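Local atomic coordinates of 4,5-DOPA dioxygenase extradiol (Escherichia coli, PDB entry 2PW6), a protein that opens the aromatic ring of L-DOPA between carbons 4 and 5 in vitro as an extradiol dioxygenase, using a metal ion; its physiological substrate is unknown. Residues R14-G23 against R163-V175. Residues are numbered along the deposited sequence; the frame is centred on the assembly and turned at random.
Sequences RMPALFLGHG and RDEGIMLVASGNV. With ZN (zinc ion), chain B.
His22, just past the end of strand 17-21, meets Ser172 of the parallel neighbour 167-173 in the core of the mixed sheet of this LigB-type dioxygenase. A ladder of backbone hydrogen bonds runs from Leu18 N on Leu169 O to His22 N on Gly173 O. On one side of the sheet CD2 of Leu20 lies 3.6 Å from CG2 of Val170, and Leu18 and Leu20 pack against helix 121-130. On the other, Phe19, its CG anti to the backbone N (chi1 173°), carries its ring along strand 167-173: CZ brings the ring edge to Asn174 N at 3.6 Å, and CE2 touches CG1 of Val175. Helix 236-243 packs on Phe19 and Ala171 there.

The packed part continues to buried Met15 and Arg163: Met15 CE presses on Met168 CB at 3.5 Å, and Arg163 NE donates to Met15 O at 2.6 Å. Only Arg14 and Asp164 form the solvent side. The guanidinium of Arg14 stacks on that of Arg163 with planes 28° apart, while Asp164 OD1 sits over a face of the Arg14 group, 3.1 Å from NE, a salt bridge of charge alone to which no N-H points. Glu249 pairs with Arg163 NH2, which would offset the nearby like charge.

At the metal end of the ladder, His22 ND1 donates to Ser172 OG (3.0 Å), which lies near the ring plane and also bonds Ser123. Asn174 ND2, shared with Ser264 O, reaches a lone pair of His22 O in the carbonyl plane. With ND1 spent as a donor, NE2 is left to bind zinc at 2.4 Å beside His57, His234 and Asp86 of the second subunit, consistent with Ser172 being a second-shell residue that helps set the ring's rotation.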
ATOM      1  N   ARG A  14       6.466  26.658  20.576  1.00 60.14           N
ATOM      2  CA  ARG A  14       6.748  26.523  19.107  1.00 60.33           C
ATOM      3  C   ARG A  14       7.050  25.072  18.689  1.00 59.56           C
ATOM      4  O   ARG A  14       8.040  24.471  19.137  1.00 59.25           O
ATOM      5  CB  ARG A  14       7.900  27.424  18.677  1.00 60.44           C
ATOM      6  CG  ARG A  14       8.349  27.104  17.275  1.00 61.00           C
ATOM      7  CD  ARG A  14       9.066  28.244  16.648  1.00 62.50           C
ATOM      8  NE  ARG A  14       8.495  28.397  15.338  1.00 63.50           N
ATOM      9  CZ  ARG A  14       8.738  29.396  14.513  1.00 65.78           C
ATOM     10  NH1 ARG A  14       9.590  30.362  14.856  1.00 65.18           N
ATOM     11  NH2 ARG A  14       8.107  29.414  13.332  1.00 67.35           N
HETATM   12  N   MSE A  15       6.192  24.522  17.832  1.00 58.86           N
HETATM   13  CA  MSE A  15       6.249  23.099  17.499  1.00 57.79           C
HETATM   14  C   MSE A  15       7.356  22.809  16.500  1.00 56.44           C
HETATM   15  O   MSE A  15       7.619  23.630  15.617  1.00 56.12           O
HETATM   16  CB  MSE A  15       4.913  22.622  16.946  1.00 58.34           C
HETATM   17  CG  MSE A  15       3.789  22.576  17.967  1.00 60.19           C
HETATM   18 SE   MSE A  15       4.060  21.292  19.400  1.00 67.72          SE
HETATM   19  CE  MSE A  15       4.446  19.659  18.409  1.00 65.00           C
ATOM     20  N   PRO A  16       8.033  21.653  16.662  1.00 55.39           N
ATOM     21  CA  PRO A  16       8.995  21.197  15.650  1.00 54.02           C
ATOM     22  C   PRO A  16       8.297  20.625  14.397  1.00 52.54           C
ATOM     23  O   PRO A  16       7.147  20.189  14.472  1.00 52.43           O
ATOM     24  CB  PRO A  16       9.765  20.092  16.379  1.00 54.00           C
ATOM     25  CG  PRO A  16       8.751  19.527  17.356  1.00 55.22           C
ATOM     26  CD  PRO A  16       7.934  20.714  17.803  1.00 55.19           C
ATOM     27  N   ALA A  17       8.985  20.674  13.260  1.00 50.45           N
ATOM     28  CA  ALA A  17       8.592  19.902  12.084  1.00 49.10           C
ATOM     29  C   ALA A  17       9.536  18.693  11.883  1.00 48.44           C
ATOM     30  O   ALA A  17      10.737  18.748  12.166  1.00 48.44           O
ATOM     31  CB  ALA A  17       8.536  20.785  10.837  1.00 48.37           C
ATOM     32  N   LEU A  18       8.964  17.596  11.412  1.00 47.46           N
ATOM     33  CA  LEU A  18       9.654  16.328  11.315  1.00 46.53           C
ATOM     34  C   LEU A  18       9.475  15.692   9.954  1.00 45.62           C
ATOM     35  O   LEU A  18       8.342  15.529   9.488  1.00 45.71           O
ATOM     36  CB  LEU A  18       9.123  15.370  12.369  1.00 46.28           C
ATOM     37  CG  LEU A  18       9.869  15.265  13.696  1.00 47.98           C
ATOM     38  CD1 LEU A  18       9.976  16.587  14.422  1.00 48.22           C
ATOM     39  CD2 LEU A  18       9.113  14.272  14.544  1.00 47.51           C
ATOM     40  N   PHE A  19      10.602  15.367   9.320  1.00 44.49           N
ATOM     41  CA  PHE A  19      10.646  14.487   8.139  1.00 43.43           C
ATOM     42  C   PHE A  19      11.165  13.134   8.572  1.00 43.05           C
ATOM     43  O   PHE A  19      12.247  13.042   9.112  1.00 43.77           O
ATOM     44  CB  PHE A  19      11.561  15.042   7.027  1.00 42.70           C
ATOM     45  CG  PHE A  19      11.758  14.075   5.890  1.00 41.47           C
ATOM     46  CD1 PHE A  19      10.745  13.854   4.973  1.00 38.72           C
ATOM     47  CD2 PHE A  19      12.948  13.320   5.784  1.00 41.88           C
ATOM     48  CE1 PHE A  19      10.904  12.958   3.950  1.00 38.50           C
ATOM     49  CE2 PHE A  19      13.117  12.405   4.766  1.00 39.03           C
ATOM     50  CZ  PHE A  19      12.114  12.223   3.847  1.00 41.72           C
ATOM     51  N   LEU A  20      10.401  12.081   8.352  1.00 42.96           N
ATOM     52  CA  LEU A  20      10.860  10.765   8.713  1.00 43.21           C
ATOM     53  C   LEU A  20      11.045   9.917   7.455  1.00 43.07           C
ATOM     54  O   LEU A  20      10.165   9.882   6.594  1.00 42.91           O
ATOM     55  CB  LEU A  20       9.899  10.058   9.688  1.00 43.59           C
ATOM     56  CG  LEU A  20       9.609  10.523  11.128  1.00 44.93           C
ATOM     57  CD1 LEU A  20      10.807  11.198  11.774  1.00 46.84           C
ATOM     58  CD2 LEU A  20       8.418  11.474  11.156  1.00 46.95           C
ATOM     59  N   GLY A  21      12.202   9.250   7.367  1.00 42.76           N
ATOM     60  CA  GLY A  21      12.425   8.166   6.433  1.00 42.08           C
ATOM     61  C   GLY A  21      11.639   7.011   6.969  1.00 43.01           C
ATOM     62  O   GLY A  21      11.781   6.646   8.126  1.00 44.42           O
ATOM     63  N   HIS A  22      10.775   6.426   6.166  1.00 43.09           N
ATOM     64  CA  HIS A  22       9.922   5.349   6.618  1.00 42.33           C
ATOM     65  C   HIS A  22      10.176   4.021   5.934  1.00 43.18           C
ATOM     66  O   HIS A  22      10.867   3.972   4.951  1.00 42.53           O
ATOM     67  CB  HIS A  22       8.446   5.745   6.543  1.00 41.57           C
ATOM     68  CG  HIS A  22       7.888   5.816   5.155  1.00 40.33           C
ATOM     69  ND1 HIS A  22       7.132   6.870   4.720  1.00 40.40           N
ATOM     70  CD2 HIS A  22       7.941   4.955   4.124  1.00 37.70           C
ATOM     71  CE1 HIS A  22       6.759   6.668   3.482  1.00 38.71           C
ATOM     72  NE2 HIS A  22       7.238   5.511   3.093  1.00 36.34           N
ATOM     73  N   GLY A  23       9.591   2.952   6.465  1.00 45.40           N
ATOM     74  CA  GLY A  23       9.636   1.634   5.816  1.00 47.28           C
ATOM     75  C   GLY A  23       8.766   0.579   6.473  1.00 49.34           C
ATOM     76  O   GLY A  23       7.540   0.489   6.253  1.00 51.23           O
ATOM     77  N   ARG A 163       3.307  26.443  13.153  1.00 47.37           N
ATOM     78  CA  ARG A 163       4.163  25.893  14.186  1.00 48.16           C
ATOM     79  C   ARG A 163       4.042  26.657  15.515  1.00 48.94           C
ATOM     80  O   ARG A 163       4.237  26.083  16.586  1.00 49.24           O
ATOM     81  CB  ARG A 163       5.607  25.812  13.699  1.00 48.24           C
ATOM     82  CG  ARG A 163       5.822  24.794  12.564  1.00 46.94           C
ATOM     83  CD  ARG A 163       7.271  24.795  12.105  1.00 47.96           C
ATOM     84  NE  ARG A 163       8.177  24.482  13.216  1.00 44.54           N
ATOM     85  CZ  ARG A 163       9.414  24.960  13.341  1.00 44.25           C
ATOM     86  NH1 ARG A 163       9.943  25.762  12.407  1.00 44.08           N
ATOM     87  NH2 ARG A 163      10.128  24.628  14.407  1.00 44.01           N
ATOM     88  N   ASP A 164       3.696  27.939  15.421  1.00 50.09           N
ATOM     89  CA  ASP A 164       3.389  28.788  16.581  1.00 50.60           C
ATOM     90  C   ASP A 164       1.908  28.677  17.039  1.00 50.64           C
ATOM     91  O   ASP A 164       1.508  29.315  18.013  1.00 50.42           O
ATOM     92  CB  ASP A 164       3.719  30.243  16.242  1.00 50.91           C
ATOM     93  CG  ASP A 164       5.189  30.457  15.905  1.00 51.29           C
ATOM     94  OD1 ASP A 164       6.045  29.850  16.572  1.00 52.66           O
ATOM     95  OD2 ASP A 164       5.493  31.249  14.985  1.00 52.32           O
ATOM     96  N   GLU A 165       1.111  27.861  16.344  1.00 50.12           N
ATOM     97  CA  GLU A 165      -0.295  27.642  16.694  1.00 49.43           C
ATOM     98  C   GLU A 165      -0.559  26.248  17.250  1.00 48.55           C
ATOM     99  O   GLU A 165      -1.683  25.759  17.162  1.00 48.49           O
ATOM    100  CB  GLU A 165      -1.201  27.895  15.488  1.00 49.61           C
ATOM    101  CG  GLU A 165      -1.140  29.323  14.975  1.00 51.06           C
ATOM    102  CD  GLU A 165      -1.810  29.522  13.634  1.00 52.62           C
ATOM    103  OE1 GLU A 165      -2.702  28.725  13.261  1.00 54.87           O
ATOM    104  OE2 GLU A 165      -1.448  30.504  12.951  1.00 55.35           O
ATOM    105  N   GLY A 166       0.474  25.627  17.825  1.00 47.75           N
ATOM    106  CA  GLY A 166       0.374  24.290  18.442  1.00 46.68           C
ATOM    107  C   GLY A 166       0.368  23.101  17.482  1.00 46.60           C
ATOM    108  O   GLY A 166      -0.044  21.986  17.863  1.00 46.30           O
ATOM    109  N   ILE A 167       0.821  23.324  16.244  1.00 45.84           N
ATOM    110  CA  ILE A 167       0.664  22.316  15.187  1.00 46.01           C
ATOM    111  C   ILE A 167       2.004  21.741  14.764  1.00 46.09           C
ATOM    112  O   ILE A 167       2.921  22.471  14.403  1.00 45.32           O
ATOM    113  CB  ILE A 167      -0.120  22.836  13.915  1.00 45.88           C
ATOM    114  CG1 ILE A 167      -1.451  23.530  14.277  1.00 44.38           C
ATOM    115  CG2 ILE A 167      -0.267  21.713  12.852  1.00 45.49           C
ATOM    116  CD1 ILE A 167      -2.390  22.733  15.174  1.00 41.18           C
HETATM  117  N   MSE A 168       2.082  20.420  14.818  1.00 46.75           N
HETATM  118  CA  MSE A 168       3.246  19.686  14.377  1.00 48.55           C
HETATM  119  C   MSE A 168       3.104  19.216  12.931  1.00 46.94           C
HETATM  120  O   MSE A 168       2.141  18.553  12.569  1.00 46.35           O
HETATM  121  CB  MSE A 168       3.471  18.475  15.264  1.00 47.69           C
HETATM  122  CG  MSE A 168       4.799  17.794  14.973  1.00 50.75           C
HETATM  123 SE   MSE A 168       5.022  16.207  16.019  1.00 56.30          SE
HETATM  124  CE  MSE A 168       3.367  15.257  15.739  1.00 55.87           C
ATOM    125  N   LEU A 169       4.097  19.560  12.125  1.00 46.62           N
ATOM    126  CA  LEU A 169       4.227  19.037  10.789  1.00 45.93           C
ATOM    127  C   LEU A 169       4.979  17.678  10.843  1.00 45.87           C
ATOM    128  O   LEU A 169       6.118  17.596  11.352  1.00 45.77           O
ATOM    129  CB  LEU A 169       4.926  20.081   9.912  1.00 45.35           C
ATOM    130  CG  LEU A 169       4.371  21.516  10.100  1.00 46.53           C
ATOM    131  CD1 LEU A 169       5.212  22.605   9.436  1.00 46.46           C
ATOM    132  CD2 LEU A 169       2.862  21.678   9.693  1.00 43.96           C
ATOM    133  N   VAL A 170       4.314  16.616  10.391  1.00 44.56           N
ATOM    134  CA  VAL A 170       4.981  15.319  10.193  1.00 44.89           C
ATOM    135  C   VAL A 170       4.965  14.912   8.695  1.00 43.53           C
ATOM    136  O   VAL A 170       3.940  14.516   8.156  1.00 43.25           O
ATOM    137  CB  VAL A 170       4.423  14.197  11.128  1.00 44.09           C
ATOM    138  CG1 VAL A 170       2.973  14.005  10.901  1.00 48.32           C
ATOM    139  CG2 VAL A 170       5.109  12.861  10.881  1.00 44.85           C
ATOM    140  N   ALA A 171       6.103  15.077   8.030  1.00 42.84           N
ATOM    141  CA  ALA A 171       6.273  14.627   6.625  1.00 41.97           C
ATOM    142  C   ALA A 171       6.990  13.284   6.628  1.00 41.50           C
ATOM    143  O   ALA A 171       7.883  13.068   7.432  1.00 41.65           O
ATOM    144  CB  ALA A 171       7.045  15.623   5.863  1.00 41.63           C
ATOM    145  N   SER A 172       6.547  12.347   5.801  1.00 41.01           N
ATOM    146  CA  SER A 172       7.245  11.073   5.714  1.00 40.31           C
ATOM    147  C   SER A 172       7.445  10.621   4.274  1.00 39.80           C
ATOM    148  O   SER A 172       6.538  10.734   3.437  1.00 38.84           O
ATOM    149  CB  SER A 172       6.671   9.962   6.629  1.00 39.99           C
ATOM    150  OG  SER A 172       5.689   9.142   6.021  1.00 40.61           O
ATOM    151  N   GLY A 173       8.667  10.151   4.009  1.00 38.57           N
ATOM    152  CA  GLY A 173       9.056   9.616   2.701  1.00 38.85           C
ATOM    153  C   GLY A 173      10.439   9.016   2.821  1.00 38.16           C
ATOM    154  O   GLY A 173      10.693   8.295   3.774  1.00 37.73           O
ATOM    155  N   ASN A 174      11.336   9.355   1.879  1.00 38.00           N
ATOM    156  CA  ASN A 174      12.679   8.699   1.751  1.00 37.09           C
ATOM    157  C   ASN A 174      13.476   9.485   0.732  1.00 36.92           C
ATOM    158  O   ASN A 174      13.089   9.550  -0.460  1.00 37.54           O
ATOM    159  CB  ASN A 174      12.610   7.218   1.260  1.00 36.21           C
ATOM    160  CG  ASN A 174      11.989   6.238   2.279  1.00 36.76           C
ATOM    161  OD1 ASN A 174      10.930   5.626   2.001  1.00 34.98           O
ATOM    162  ND2 ASN A 174      12.677   6.011   3.416  1.00 33.09           N
ATOM    163  N   VAL A 175      14.568  10.106   1.177  1.00 36.54           N
ATOM    164  CA  VAL A 175      15.410  10.902   0.297  1.00 36.53           C
ATOM    165  C   VAL A 175      16.184  10.059  -0.767  1.00 37.43           C
ATOM    166  O   VAL A 175      16.618  10.609  -1.818  1.00 38.26           O
ATOM    167  CB  VAL A 175      16.364  11.815   1.093  1.00 37.60           C
ATOM    168  CG1 VAL A 175      15.579  12.618   2.123  1.00 37.67           C
ATOM    169  CG2 VAL A 175      17.505  10.997   1.766  1.00 35.37           C
TER
HETATM  170 ZN    ZN B 272       7.014   4.792   0.814  1.00 23.09          ZN